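Local structure of L-amino acid deaminase (Proteus vulgaris, 5I39) at residues G120-P125 and Q163-A168; P150-I155 and E178-S183; F184-A189 and R286-G291. The protein is a membrane-bound, FAD-containing L-amino acid deaminase that probably oxidises L-amino acids to the matching keto acids. One frame throughout, in Å; residues are numbered along the deposited sequence. Where two conformers were deposited one is given.

Contact 1 (G120-P125 and Q163-A168). With EDO (1,2-ethanediol), chain I.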
ATOM      1  N   GLY A 120       8.005   9.625 -11.088  1.00  7.93           N
ATOM      2  CA  GLY A 120       9.381   9.280 -11.416  1.00  7.81           C
ATOM      3  C   GLY A 120      10.257   9.175 -10.181  1.00  7.90           C
ATOM      4  O   GLY A 120      10.130   9.959  -9.235  1.00  8.13           O
ATOM      5  N   ARG A 121      11.158   8.198 -10.202  1.00  7.85           N
ATOM      6  CA  ARG A 121      11.987   7.855  -9.052  1.00  8.17           C
ATOM      7  C   ARG A 121      13.403   7.559  -9.503  1.00  8.22           C
ATOM      8  O   ARG A 121      13.612   6.711 -10.369  1.00  8.80           O
ATOM      9  CB  ARG A 121      11.420   6.632  -8.333  1.00  8.27           C
ATOM     10  CG  ARG A 121      12.233   6.134  -7.148  1.00  8.50           C
ATOM     11  CD  ARG A 121      11.522   4.952  -6.525  1.00  8.76           C
ATOM     12  NE  ARG A 121      12.149   4.462  -5.299  1.00  9.23           N
ATOM     13  CZ  ARG A 121      13.193   3.633  -5.243  1.00  9.38           C
ATOM     14  NH1 ARG A 121      13.658   3.259  -4.058  1.00 10.00           N
ATOM     15  NH2 ARG A 121      13.785   3.174  -6.347  1.00  9.77           N
ATOM     16  N   VAL A 122      14.362   8.244  -8.884  1.00  8.32           N
ATOM     17  CA  VAL A 122      15.776   8.002  -9.169  0.50  8.66           C
ATOM     18  C   VAL A 122      16.423   7.366  -7.949  1.00  8.80           C
ATOM     19  O   VAL A 122      16.343   7.884  -6.833  1.00  9.31           O
ATOM     20  CB  VAL A 122      16.564   9.253  -9.641  0.50  9.46           C
ATOM     21  CG1 VAL A 122      16.103   9.670 -11.029  0.50  9.39           C
ATOM     22  CG2 VAL A 122      16.468  10.419  -8.663  0.50  9.77           C
ATOM     23  N   GLU A 123      17.037   6.205  -8.170  1.00  8.51           N
ATOM     24  CA  GLU A 123      17.774   5.507  -7.120  1.00  8.94           C
ATOM     25  C   GLU A 123      19.215   5.321  -7.568  1.00  9.20           C
ATOM     26  O   GLU A 123      19.495   4.568  -8.504  1.00  9.10           O
ATOM     27  CB  GLU A 123      17.152   4.157  -6.760  1.00  9.44           C
ATOM     28  CG  GLU A 123      17.926   3.473  -5.638  1.00 10.39           C
ATOM     29  CD  GLU A 123      17.289   2.217  -5.080  1.00 11.15           C
ATOM     30  OE1 GLU A 123      16.102   1.947  -5.343  1.00 10.75           O
ATOM     31  OE2 GLU A 123      18.003   1.497  -4.348  1.00 12.99           O
ATOM     32  N   VAL A 124      20.130   6.012  -6.897  1.00  9.59           N
ATOM     33  CA  VAL A 124      21.556   5.832  -7.144  1.00  9.92           C
ATOM     34  C   VAL A 124      21.986   4.515  -6.482  1.00 10.52           C
ATOM     35  O   VAL A 124      21.697   4.305  -5.306  1.00 10.92           O
ATOM     36  CB  VAL A 124      22.364   7.028  -6.603  1.00 10.35           C
ATOM     37  CG1 VAL A 124      23.864   6.761  -6.659  1.00 10.92           C
ATOM     38  CG2 VAL A 124      22.020   8.290  -7.384  1.00 10.64           C
ATOM     39  N   PRO A 125      22.669   3.623  -7.227  1.00 11.12           N
ATOM     40  CA  PRO A 125      23.084   2.350  -6.632  1.00 11.83           C
ATOM     41  C   PRO A 125      24.126   2.527  -5.528  1.00 12.68           C
ATOM     42  O   PRO A 125      24.847   3.521  -5.509  1.00 13.25           O
ATOM     43  CB  PRO A 125      23.677   1.584  -7.820  1.00 12.20           C
ATOM     44  CG  PRO A 125      24.131   2.643  -8.756  1.00 12.75           C
ATOM     45  CD  PRO A 125      23.111   3.732  -8.628  1.00 11.39           C
ATOM     46  N   GLN A 163      19.174  16.947 -13.832  1.00 12.19           N
ATOM     47  CA  GLN A 163      17.904  17.658 -13.683  1.00 13.85           C
ATOM     48  C   GLN A 163      17.073  17.073 -12.533  1.00 13.49           C
ATOM     49  O   GLN A 163      16.492  17.827 -11.749  1.00 15.93           O
ATOM     50  CB  GLN A 163      17.126  17.654 -15.006  1.00 15.87           C
ATOM     51  CG  GLN A 163      15.749  18.315 -14.972  1.00 20.21           C
ATOM     52  CD  GLN A 163      15.767  19.763 -14.499  1.00 23.68           C
ATOM     53  OE1 GLN A 163      16.729  20.496 -14.734  1.00 25.98           O
ATOM     54  NE2 GLN A 163      14.693  20.184 -13.834  1.00 26.91           N
ATOM     55  N   ARG A 164      17.041  15.743 -12.422  1.00 11.73           N
ATOM     56  CA  ARG A 164      16.307  15.078 -11.334  0.70 12.13           C
ATOM     57  C   ARG A 164      16.937  15.315  -9.961  1.00 12.08           C
ATOM     58  O   ARG A 164      16.241  15.282  -8.952  1.00 12.58           O
ATOM     59  CB  ARG A 164      16.212  13.565 -11.560  0.70 12.33           C
ATOM     60  CG  ARG A 164      15.528  13.107 -12.840  0.70 13.29           C
ATOM     61  CD  ARG A 164      14.075  13.520 -12.971  0.70 14.53           C
ATOM     62  NE  ARG A 164      13.195  12.902 -11.974  0.70 13.87           N
ATOM     63  CZ  ARG A 164      11.866  12.802 -12.076  0.70 12.89           C
ATOM     64  NH1 ARG A 164      11.212  13.262 -13.141  0.70 14.19           N
ATOM     65  NH2 ARG A 164      11.176  12.226 -11.099  0.70 10.32           N
ATOM     66  N   LEU A 165      18.247  15.541  -9.925  1.00 12.38           N
ATOM     67  CA  LEU A 165      18.973  15.765  -8.671  1.00 12.38           C
ATOM     68  C   LEU A 165      19.509  17.189  -8.556  1.00 13.07           C
ATOM     69  O   LEU A 165      20.554  17.422  -7.943  1.00 14.09           O
ATOM     70  CB  LEU A 165      20.101  14.738  -8.540  1.00 12.24           C
ATOM     71  CG  LEU A 165      19.658  13.273  -8.540  1.00 12.44           C
ATOM     72  CD1 LEU A 165      20.872  12.359  -8.505  1.00 13.04           C
ATOM     73  CD2 LEU A 165      18.741  12.954  -7.370  1.00 13.47           C
ATOM     74  N   ARG A 166      18.774  18.149  -9.108  1.00 13.91           N
ATOM     75  CA  ARG A 166      19.238  19.533  -9.112  1.00 15.09           C
ATOM     76  C   ARG A 166      19.329  20.078  -7.684  1.00 15.03           C
ATOM     77  O   ARG A 166      18.445  19.847  -6.857  1.00 15.40           O
ATOM     78  CB  ARG A 166      18.369  20.418 -10.011  1.00 17.56           C
ATOM     79  CG  ARG A 166      16.917  20.590  -9.599  1.00 19.97           C
ATOM     80  CD  ARG A 166      16.142  21.287 -10.709  1.00 22.67           C
ATOM     81  NE  ARG A 166      14.711  21.391 -10.424  1.00 25.61           N
ATOM     82  CZ  ARG A 166      13.826  20.397 -10.532  1.00 26.42           C
ATOM     83  NH1 ARG A 166      14.194  19.171 -10.909  1.00 27.41           N
ATOM     84  NH2 ARG A 166      12.548  20.630 -10.245  1.00 28.79           N
ATOM     85  N   GLY A 167      20.439  20.753  -7.401  1.00 15.28           N
ATOM     86  CA  GLY A 167      20.740  21.253  -6.062  1.00 15.09           C
ATOM     87  C   GLY A 167      21.414  20.265  -5.123  1.00 14.81           C
ATOM     88  O   GLY A 167      21.641  20.593  -3.960  1.00 16.06           O
ATOM     89  N   ALA A 168      21.740  19.064  -5.606  1.00 14.08           N
ATOM     90  CA  ALA A 168      22.452  18.074  -4.801  1.00 14.36           C
ATOM     91  C   ALA A 168      23.891  18.516  -4.556  1.00 14.94           C
ATOM     92  O   ALA A 168      24.541  19.046  -5.458  1.00 16.65           O
ATOM     93  CB  ALA A 168      22.445  16.724  -5.495  1.00 14.47           C
TER
HETATM   94  C1  EDO I 508      21.008   3.312  -2.229  1.00 15.84           C
HETATM   95  O1  EDO I 508      21.101   2.465  -3.374  1.00 14.59           O
HETATM   96  C2  EDO I 508      19.666   4.028  -2.262  1.00 16.55           C
HETATM   97  O2  EDO I 508      18.582   3.091  -2.199  1.00 16.84           O
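The guanidinium of R164 lies with its edge toward G120. R164 and V122 each have two deposited conformers; one of each is described. R164 NH2 hydrogen-bonds Q119 O and also lies 3.1 Å from G120 O, which sits near the guanidinium plane. Chi2 (-62°) and chi3 (-65°) bend the chain at CD and NE, and the guanidinium ends beside G120. The R121 guanidinium is on the far side of the strand. There NH1 and NH2 both bond E123 OE1 at the edge; the shorter bond, R121 NH2 to E123 OE1, is 2.8 Å and uses the anti lone pair. R121 NE bonds Q82, an FAD-binding residue. R166 has Q163 NE2 over one face, toward the rim, and its NH1 bonds Q163 O, which lies in the guanidinium plane. Apolar packing carries the rest. V122 CG1 touches CB and CG of R164, both at 3.9 Å. V122 CG2 meets L165 CD2 at 3.6 Å, the two side chains sliding past each other in opposite directions. G120 has backbone angles that call for glycine. L165 opens a type II turn. The end of helix 158-164 packs on strand 117-123, flanked by strands 175-178 and 276-279, whose F177 and V277 also touch V122.

Contact 2 (P150-I155 and E178-S183)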
ATOM      1  N   PRO A 150       3.602  -0.658 -21.183  1.00 10.80           N
ATOM      2  CA  PRO A 150       5.030  -0.403 -21.388  0.70 10.76           C
ATOM      3  C   PRO A 150       5.840  -0.275 -20.097  1.00 10.18           C
ATOM      4  O   PRO A 150       5.372   0.327 -19.132  1.00 10.74           O
ATOM      5  CB  PRO A 150       5.032   0.912 -22.173  0.70 11.93           C
ATOM      6  CG  PRO A 150       3.756   0.871 -22.943  0.70 12.47           C
ATOM      7  CD  PRO A 150       2.775   0.266 -21.985  0.70 12.13           C
ATOM      8  N   PHE A 151       7.039  -0.844 -20.106  1.00  9.64           N
ATOM      9  CA  PHE A 151       7.995  -0.775 -19.007  1.00  9.32           C
ATOM     10  C   PHE A 151       8.804   0.500 -19.195  1.00  9.91           C
ATOM     11  O   PHE A 151       9.246   0.790 -20.308  1.00 11.76           O
ATOM     12  CB  PHE A 151       8.878  -2.022 -19.106  1.00  9.55           C
ATOM     13  CG  PHE A 151       9.871  -2.218 -17.984  1.00  9.50           C
ATOM     14  CD1 PHE A 151       9.510  -2.078 -16.644  1.00  9.80           C
ATOM     15  CD2 PHE A 151      11.166  -2.649 -18.277  1.00 10.16           C
ATOM     16  CE1 PHE A 151      10.432  -2.314 -15.632  1.00  9.89           C
ATOM     17  CE2 PHE A 151      12.085  -2.889 -17.269  1.00 10.75           C
ATOM     18  CZ  PHE A 151      11.718  -2.724 -15.946  1.00 10.34           C
ATOM     19  N   LYS A 152       8.987   1.267 -18.116  1.00  9.03           N
ATOM     20  CA  LYS A 152       9.590   2.610 -18.203  1.00  9.25           C
ATOM     21  C   LYS A 152      10.746   2.845 -17.230  1.00  9.08           C
ATOM     22  O   LYS A 152      11.032   3.981 -16.855  1.00 11.46           O
ATOM     23  CB  LYS A 152       8.498   3.680 -18.049  1.00 10.34           C
ATOM     24  CG  LYS A 152       7.431   3.583 -19.136  1.00 13.40           C
ATOM     25  CD  LYS A 152       6.806   4.912 -19.520  1.00 16.28           C
ATOM     26  CE  LYS A 152       6.054   4.809 -20.846  1.00 17.76           C
ATOM     27  NZ  LYS A 152       6.815   5.356 -22.004  1.00 21.62           N
ATOM     28  N   THR A 153      11.454   1.775 -16.887  1.00  8.19           N
ATOM     29  CA  THR A 153      12.586   1.844 -15.971  1.00  8.14           C
ATOM     30  C   THR A 153      13.882   1.674 -16.747  1.00  8.07           C
ATOM     31  O   THR A 153      14.008   0.763 -17.567  1.00  8.66           O
ATOM     32  CB  THR A 153      12.454   0.772 -14.895  1.00  7.95           C
ATOM     33  OG1 THR A 153      11.216   0.990 -14.219  1.00  8.16           O
ATOM     34  CG2 THR A 153      13.589   0.844 -13.893  1.00  8.05           C
ATOM     35  N   ARG A 154      14.848   2.546 -16.474  1.00  7.98           N
ATOM     36  CA  ARG A 154      16.089   2.571 -17.235  1.00  8.35           C
ATOM     37  C   ARG A 154      17.174   3.312 -16.473  1.00  8.24           C
ATOM     38  O   ARG A 154      16.889   4.116 -15.577  1.00  8.71           O
ATOM     39  CB  ARG A 154      15.853   3.215 -18.604  1.00  8.86           C
ATOM     40  CG  ARG A 154      15.301   4.628 -18.549  1.00  9.06           C
ATOM     41  CD  ARG A 154      14.829   5.111 -19.912  1.00  9.20           C
ATOM     42  NE  ARG A 154      14.079   6.350 -19.738  1.00  9.27           N
ATOM     43  CZ  ARG A 154      14.612   7.564 -19.597  1.00  9.36           C
ATOM     44  NH1 ARG A 154      15.925   7.764 -19.697  1.00  9.48           N
ATOM     45  NH2 ARG A 154      13.810   8.605 -19.388  1.00 10.01           N
ATOM     46  N   ILE A 155      18.419   3.038 -16.843  1.00  8.20           N
ATOM     47  CA  ILE A 155      19.579   3.666 -16.217  1.00  8.40           C
ATOM     48  C   ILE A 155      19.831   5.027 -16.867  1.00  8.60           C
ATOM     49  O   ILE A 155      19.852   5.133 -18.097  1.00  8.74           O
ATOM     50  CB  ILE A 155      20.835   2.773 -16.362  1.00  8.71           C
ATOM     51  CG1 ILE A 155      20.631   1.410 -15.676  1.00  9.16           C
ATOM     52  CG2 ILE A 155      22.091   3.465 -15.831  1.00  9.11           C
ATOM     53  CD1 ILE A 155      20.528   1.437 -14.165  1.00 10.01           C
ATOM     54  N   GLU A 178      12.960   4.890 -12.514  1.00  7.64           N
ATOM     55  CA  GLU A 178      11.640   4.335 -12.782  1.00  7.50           C
ATOM     56  C   GLU A 178      10.789   5.536 -13.146  1.00  7.60           C
ATOM     57  O   GLU A 178      10.227   6.208 -12.273  1.00  7.75           O
ATOM     58  CB  GLU A 178      11.103   3.584 -11.567  1.00  7.53           C
ATOM     59  CG  GLU A 178       9.726   2.977 -11.784  1.00  7.67           C
ATOM     60  CD  GLU A 178       9.306   1.995 -10.711  1.00  7.86           C
ATOM     61  OE1 GLU A 178      10.169   1.405 -10.033  1.00  8.36           O
ATOM     62  OE2 GLU A 178       8.076   1.779 -10.575  1.00  8.12           O
ATOM     63  N   GLU A 179      10.739   5.838 -14.441  1.00  7.94           N
ATOM     64  CA  GLU A 179      10.176   7.110 -14.900  1.00  8.41           C
ATOM     65  C   GLU A 179       8.704   7.267 -14.536  1.00  8.55           C
ATOM     66  O   GLU A 179       8.240   8.375 -14.287  1.00  8.88           O
ATOM     67  CB  GLU A 179      10.376   7.298 -16.409  1.00  9.47           C
ATOM     68  CG  GLU A 179       9.861   8.657 -16.895  1.00 11.49           C
ATOM     69  CD  GLU A 179      10.417   9.112 -18.231  1.00 13.78           C
ATOM     70  OE1 GLU A 179      10.882   8.274 -19.019  1.00 13.83           O
ATOM     71  OE2 GLU A 179      10.366  10.330 -18.509  1.00 16.92           O
ATOM     72  N   ASP A 180       7.983   6.153 -14.511  1.00  8.22           N
ATOM     73  CA  ASP A 180       6.554   6.168 -14.210  1.00  8.34           C
ATOM     74  C   ASP A 180       6.225   5.743 -12.780  1.00  7.96           C
ATOM     75  O   ASP A 180       5.103   5.325 -12.508  1.00  8.18           O
ATOM     76  CB  ASP A 180       5.799   5.298 -15.215  1.00  8.87           C
ATOM     77  CG  ASP A 180       6.078   3.827 -15.041  1.00  9.11           C
ATOM     78  OD1 ASP A 180       7.162   3.465 -14.516  1.00  8.96           O
ATOM     79  OD2 ASP A 180       5.202   3.032 -15.426  1.00 11.49           O
ATOM     80  N   SER A 181       7.176   5.855 -11.852  1.00  7.62           N
ATOM     81  CA  SER A 181       6.866   5.547 -10.458  1.00  7.48           C
ATOM     82  C   SER A 181       5.711   6.423  -9.992  1.00  7.46           C
ATOM     83  O   SER A 181       5.586   7.583 -10.405  1.00  8.09           O
ATOM     84  CB  SER A 181       8.065   5.782  -9.548  1.00  7.67           C
ATOM     85  OG  SER A 181       8.347   7.165  -9.429  1.00  7.92           O
ATOM     86  N   GLY A 182       4.871   5.851  -9.141  1.00  7.36           N
ATOM     87  CA  GLY A 182       3.741   6.560  -8.580  1.00  7.38           C
ATOM     88  C   GLY A 182       4.032   7.172  -7.232  1.00  7.35           C
ATOM     89  O   GLY A 182       4.927   6.734  -6.507  1.00  7.28           O
ATOM     90  N   SER A 183       3.232   8.176  -6.901  1.00  7.50           N
ATOM     91  CA  SER A 183       3.235   8.826  -5.604  1.00  7.40           C
ATOM     92  C   SER A 183       1.799   8.933  -5.124  1.00  7.36           C
ATOM     93  O   SER A 183       0.919   9.272  -5.906  1.00  7.63           O
ATOM     94  CB  SER A 183       3.821  10.226  -5.752  1.00  7.72           C
ATOM     95  OG  SER A 183       3.714  10.984  -4.562  1.00  8.29           O
TER
HETATM   96  O   HOH W   1       5.704   0.631 -16.425  1.00 11.72           O
HETATM   97  O   HOH W   2       8.555   1.059 -15.192  1.00  8.52           O
HETATM   98  O   HOH W   3      11.391   5.574 -19.244  1.00 11.93           O
HETATM   99  O   HOH W   4      10.919  -0.463 -11.995  1.00  8.70           O
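E179 and K152 meet where two strands join by an antiparallel bridge. T153 and E178 form its non-hydrogen-bonded pair, and a type I turn from E178 to S181 follows. The E179 side chain runs from one partner to the next. Its CB sits 3.4 Å from K152 O, which also accepts the E179 backbone N at 3.1 Å. CG stands anti to the backbone N (chi1 -177°), and the chain beyond it is extended. CD comes within 3.6 Å of R154 NH2. At the tip, OE1 takes a nearly straight salt-bridge hydrogen bond of 3.0 Å from R154 NH2 (173° at the hydrogen). The donor stands well above the carboxylate plane, and the two planar groups are turned 62° apart. R154 NH2 has a second acidic partner, E160. Within the bridge pair, T153 OG1 packs 3.5 Å from E178 CG. K152 CB lies against D180 OD1, while the carboxylates of both E178 and D180 pair with K100, and D180 also with R104. Waters link the polar groups of the two segments. One water bonds K152 N, T153 OG1 and D180 OD1. Another accepts from R154 NE and donates to K152 O and, at 2.8 Å, to E179 OE1.

Contact 3 (F184-A189 and R286-G291)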
ATOM      1  N   PHE A 184       1.568   8.647  -3.848  1.00  7.34           N
ATOM      2  CA  PHE A 184       0.264   8.878  -3.209  1.00  7.55           C
ATOM      3  C   PHE A 184       0.514   9.284  -1.767  1.00  7.63           C
ATOM      4  O   PHE A 184       1.493   8.861  -1.157  1.00  8.03           O
ATOM      5  CB  PHE A 184      -0.751   7.701  -3.329  1.00  7.85           C
ATOM      6  CG  PHE A 184      -0.147   6.312  -3.403  1.00  7.80           C
ATOM      7  CD1 PHE A 184       0.979   5.942  -2.664  1.00  7.81           C
ATOM      8  CD2 PHE A 184      -0.759   5.335  -4.191  1.00  7.76           C
ATOM      9  CE1 PHE A 184       1.500   4.658  -2.751  1.00  7.83           C
ATOM     10  CE2 PHE A 184      -0.241   4.051  -4.274  1.00  7.75           C
ATOM     11  CZ  PHE A 184       0.893   3.716  -3.559  1.00  7.85           C
ATOM     12  N   ASP A 185      -0.376  10.115  -1.235  1.00  7.70           N
ATOM     13  CA  ASP A 185      -0.146  10.747   0.065  1.00  7.85           C
ATOM     14  C   ASP A 185      -1.043  10.093   1.116  1.00  8.09           C
ATOM     15  O   ASP A 185      -2.259  10.005   0.922  1.00  8.44           O
ATOM     16  CB  ASP A 185      -0.437  12.250   0.002  1.00  8.20           C
ATOM     17  CG  ASP A 185       0.344  12.970  -1.094  1.00  8.61           C
ATOM     18  OD1 ASP A 185       1.336  12.423  -1.627  1.00  8.87           O
ATOM     19  OD2 ASP A 185      -0.050  14.109  -1.430  1.00  9.87           O
ATOM     20  N   PRO A 186      -0.464   9.663   2.254  1.00  8.17           N
ATOM     21  CA  PRO A 186      -1.250   8.907   3.233  1.00  8.50           C
ATOM     22  C   PRO A 186      -2.316   9.701   3.989  1.00  8.69           C
ATOM     23  O   PRO A 186      -3.196   9.103   4.596  1.00  9.33           O
ATOM     24  CB  PRO A 186      -0.182   8.358   4.174  1.00  8.64           C
ATOM     25  CG  PRO A 186       0.919   9.351   4.097  1.00  8.52           C
ATOM     26  CD  PRO A 186       0.948   9.772   2.662  1.00  8.37           C
ATOM     27  N   GLU A 187      -2.267  11.027   3.914  1.00  9.05           N
ATOM     28  CA  GLU A 187      -3.307  11.853   4.509  1.00  9.69           C
ATOM     29  C   GLU A 187      -4.590  11.867   3.675  1.00  9.54           C
ATOM     30  O   GLU A 187      -5.614  12.352   4.156  1.00 10.58           O
ATOM     31  CB  GLU A 187      -2.811  13.284   4.707  1.00 10.77           C
ATOM     32  CG  GLU A 187      -1.609  13.406   5.638  1.00 11.85           C
ATOM     33  CD  GLU A 187      -0.286  12.993   5.015  1.00 12.00           C
ATOM     34  OE1 GLU A 187      -0.116  13.141   3.784  1.00 12.50           O
ATOM     35  OE2 GLU A 187       0.582  12.501   5.764  1.00 12.70           O
ATOM     36  N   VAL A 188      -4.531  11.354   2.442  1.00  9.08           N
ATOM     37  CA  VAL A 188      -5.647  11.455   1.496  1.00  9.05           C
ATOM     38  C   VAL A 188      -6.070  10.140   0.834  1.00  8.56           C
ATOM     39  O   VAL A 188      -7.259   9.837   0.810  1.00  8.89           O
ATOM     40  CB  VAL A 188      -5.334  12.483   0.380  1.00  9.39           C
ATOM     41  CG1 VAL A 188      -6.509  12.622  -0.582  1.00  9.70           C
ATOM     42  CG2 VAL A 188      -4.991  13.841   0.972  1.00  9.75           C
ATOM     43  N   ALA A 189      -5.127   9.385   0.271  1.00  8.34           N
ATOM     44  CA  ALA A 189      -5.465   8.357  -0.726  1.00  8.17           C
ATOM     45  C   ALA A 189      -6.522   7.348  -0.274  1.00  7.96           C
ATOM     46  O   ALA A 189      -7.528   7.159  -0.951  1.00  7.97           O
ATOM     47  CB  ALA A 189      -4.212   7.638  -1.193  1.00  8.25           C
ATOM     48  N   ARG A 286      10.285  12.115  -1.090  1.00  8.56           N
ATOM     49  CA  ARG A 286       9.222  12.045  -2.085  1.00  8.45           C
ATOM     50  C   ARG A 286       8.342  13.277  -1.956  1.00  8.52           C
ATOM     51  O   ARG A 286       7.772  13.521  -0.891  1.00  8.89           O
ATOM     52  CB  ARG A 286       8.369  10.795  -1.872  1.00  8.59           C
ATOM     53  CG  ARG A 286       7.160  10.722  -2.791  1.00  8.52           C
ATOM     54  CD  ARG A 286       6.236   9.588  -2.423  1.00  8.46           C
ATOM     55  NE  ARG A 286       5.630   9.747  -1.104  1.00  8.53           N
ATOM     56  CZ  ARG A 286       4.578  10.512  -0.817  1.00  8.39           C
ATOM     57  NH1 ARG A 286       3.975  11.264  -1.740  1.00  8.39           N
ATOM     58  NH2 ARG A 286       4.137  10.531   0.424  1.00  8.74           N
ATOM     59  N   GLU A 287       8.201  14.035  -3.038  1.00  8.41           N
ATOM     60  CA  GLU A 287       7.305  15.184  -3.035  1.00  8.80           C
ATOM     61  C   GLU A 287       5.851  14.726  -3.026  1.00  8.65           C
ATOM     62  O   GLU A 287       5.448  13.891  -3.834  1.00  8.77           O
ATOM     63  CB  GLU A 287       7.546  16.079  -4.243  1.00  9.89           C
ATOM     64  CG  GLU A 287       6.845  17.422  -4.092  1.00 11.36           C
ATOM     65  CD  GLU A 287       6.974  18.329  -5.291  1.00 12.93           C
ATOM     66  OE1 GLU A 287       7.356  17.857  -6.378  1.00 13.70           O
ATOM     67  OE2 GLU A 287       6.664  19.527  -5.136  1.00 14.63           O
ATOM     68  N   GLN A 288       5.076  15.294  -2.106  1.00  8.55           N
ATOM     69  CA  GLN A 288       3.636  15.068  -2.032  1.00  8.53           C
ATOM     70  C   GLN A 288       2.896  15.989  -2.999  1.00  9.04           C
ATOM     71  O   GLN A 288       3.473  16.921  -3.558  1.00  9.37           O
ATOM     72  CB  GLN A 288       3.142  15.312  -0.607  1.00  8.92           C
ATOM     73  CG  GLN A 288       3.773  14.399   0.424  1.00  9.33           C
ATOM     74  CD  GLN A 288       2.784  13.996   1.502  1.00  9.56           C
ATOM     75  OE1 GLN A 288       2.198  14.837   2.189  1.00 12.10           O
ATOM     76  NE2 GLN A 288       2.574  12.723   1.644  1.00  8.59           N
ATOM     77  N   ALA A 289       1.604  15.735  -3.181  1.00  9.21           N
ATOM     78  CA  ALA A 289       0.807  16.473  -4.160  1.00  9.92           C
ATOM     79  C   ALA A 289       0.671  17.960  -3.833  1.00 10.52           C
ATOM     80  O   ALA A 289       0.447  18.767  -4.733  1.00 12.25           O
ATOM     81  CB  ALA A 289      -0.564  15.832  -4.317  1.00 10.35           C
ATOM     82  N   ASP A 290       0.821  18.310  -2.554  1.00 10.53           N
ATOM     83  CA  ASP A 290       0.774  19.707  -2.103  1.00 11.51           C
ATOM     84  C   ASP A 290       2.143  20.380  -1.960  1.00 11.68           C
ATOM     85  O   ASP A 290       2.221  21.490  -1.449  1.00 12.96           O
ATOM     86  CB  ASP A 290      -0.007  19.808  -0.779  1.00 12.07           C
ATOM     87  CG  ASP A 290       0.692  19.122   0.391  1.00 12.18           C
ATOM     88  OD1 ASP A 290       1.717  18.436   0.181  1.00 11.59           O
ATOM     89  OD2 ASP A 290       0.199  19.267   1.528  1.00 13.40           O
ATOM     90  N   GLY A 291       3.217  19.711  -2.380  1.00 10.86           N
ATOM     91  CA  GLY A 291       4.564  20.278  -2.305  1.00 10.93           C
ATOM     92  C   GLY A 291       5.304  20.059  -0.997  1.00 10.85           C
ATOM     93  O   GLY A 291       6.452  20.473  -0.877  1.00 11.53           O
TER
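D185 spreads its two carboxylate oxygens over two partners in segment 286-291. OD1 receives a 2.9 Å salt-bridge hydrogen bond from R286 NH1, which meets it nearly along its C-O axis. OD2 takes the backbone N of A289 on its syn lone pair, also at 2.9 Å (162° at the hydrogen). OD2 has a further salt bridge to R23, so a single carboxylate is held by two arginines and a turn amide. R286 has further partners: NH2 bonds the backbone O of Y80, an FAD-binding residue, and NH1 also bonds S183 OG. Its chain is extended as far as CD and bends at chi3 (64°). F184 O stands 3.2 Å above one face of the guanidinium, toward its rim. The partial negative charge of this oxygen would be favourable near the guanidinium cation.

Around this polar core the packing is close. The Q288 amide stacks on the D185 carboxylate, their planes 27° apart, and Q288 CB is 3.7 Å from D185 CG. P186 CD and R286 NH2 approach tip to tip at 4.0 Å. A289 CB lies against D185 OD2. The E187 and Q288 side chains cross at about a right angle, and the E187 carboxylate is paired with R16 and R23.

D185 O accepts from both V188 N and A189 N, and V188 is the N-cap of helix 189-199. A type I turn from Q288 to G291 leads strand 283-287 into strand 293-295. The F184 side chain comes to about 4 Å from the FAD, meets W103 edge to face, and touches F79 and helix 376-392.

All three contacts reach the same mixed sheet. The centres of contacts 1 and 2 are 13 Å apart, and contact 3 lies 19 Å from each. The segments of contacts 1 and 2 alternate along the chain, with strand 153-156 leading into helix 158-164. Strand 117-123 ties the two together: R121 O accepts E178 N, probably as a hydrogen bond. Contact 3 comes later in the chain, and its first segment follows directly on contact 2 at S183. Contacts 1 and 3 do not touch, their nearest atoms being about 7 Å apart. Contacts 1, 2 and 3 are centred about 23, 18 and 13 Å from the chain centre, and F184 of contact 3 comes nearest the FAD.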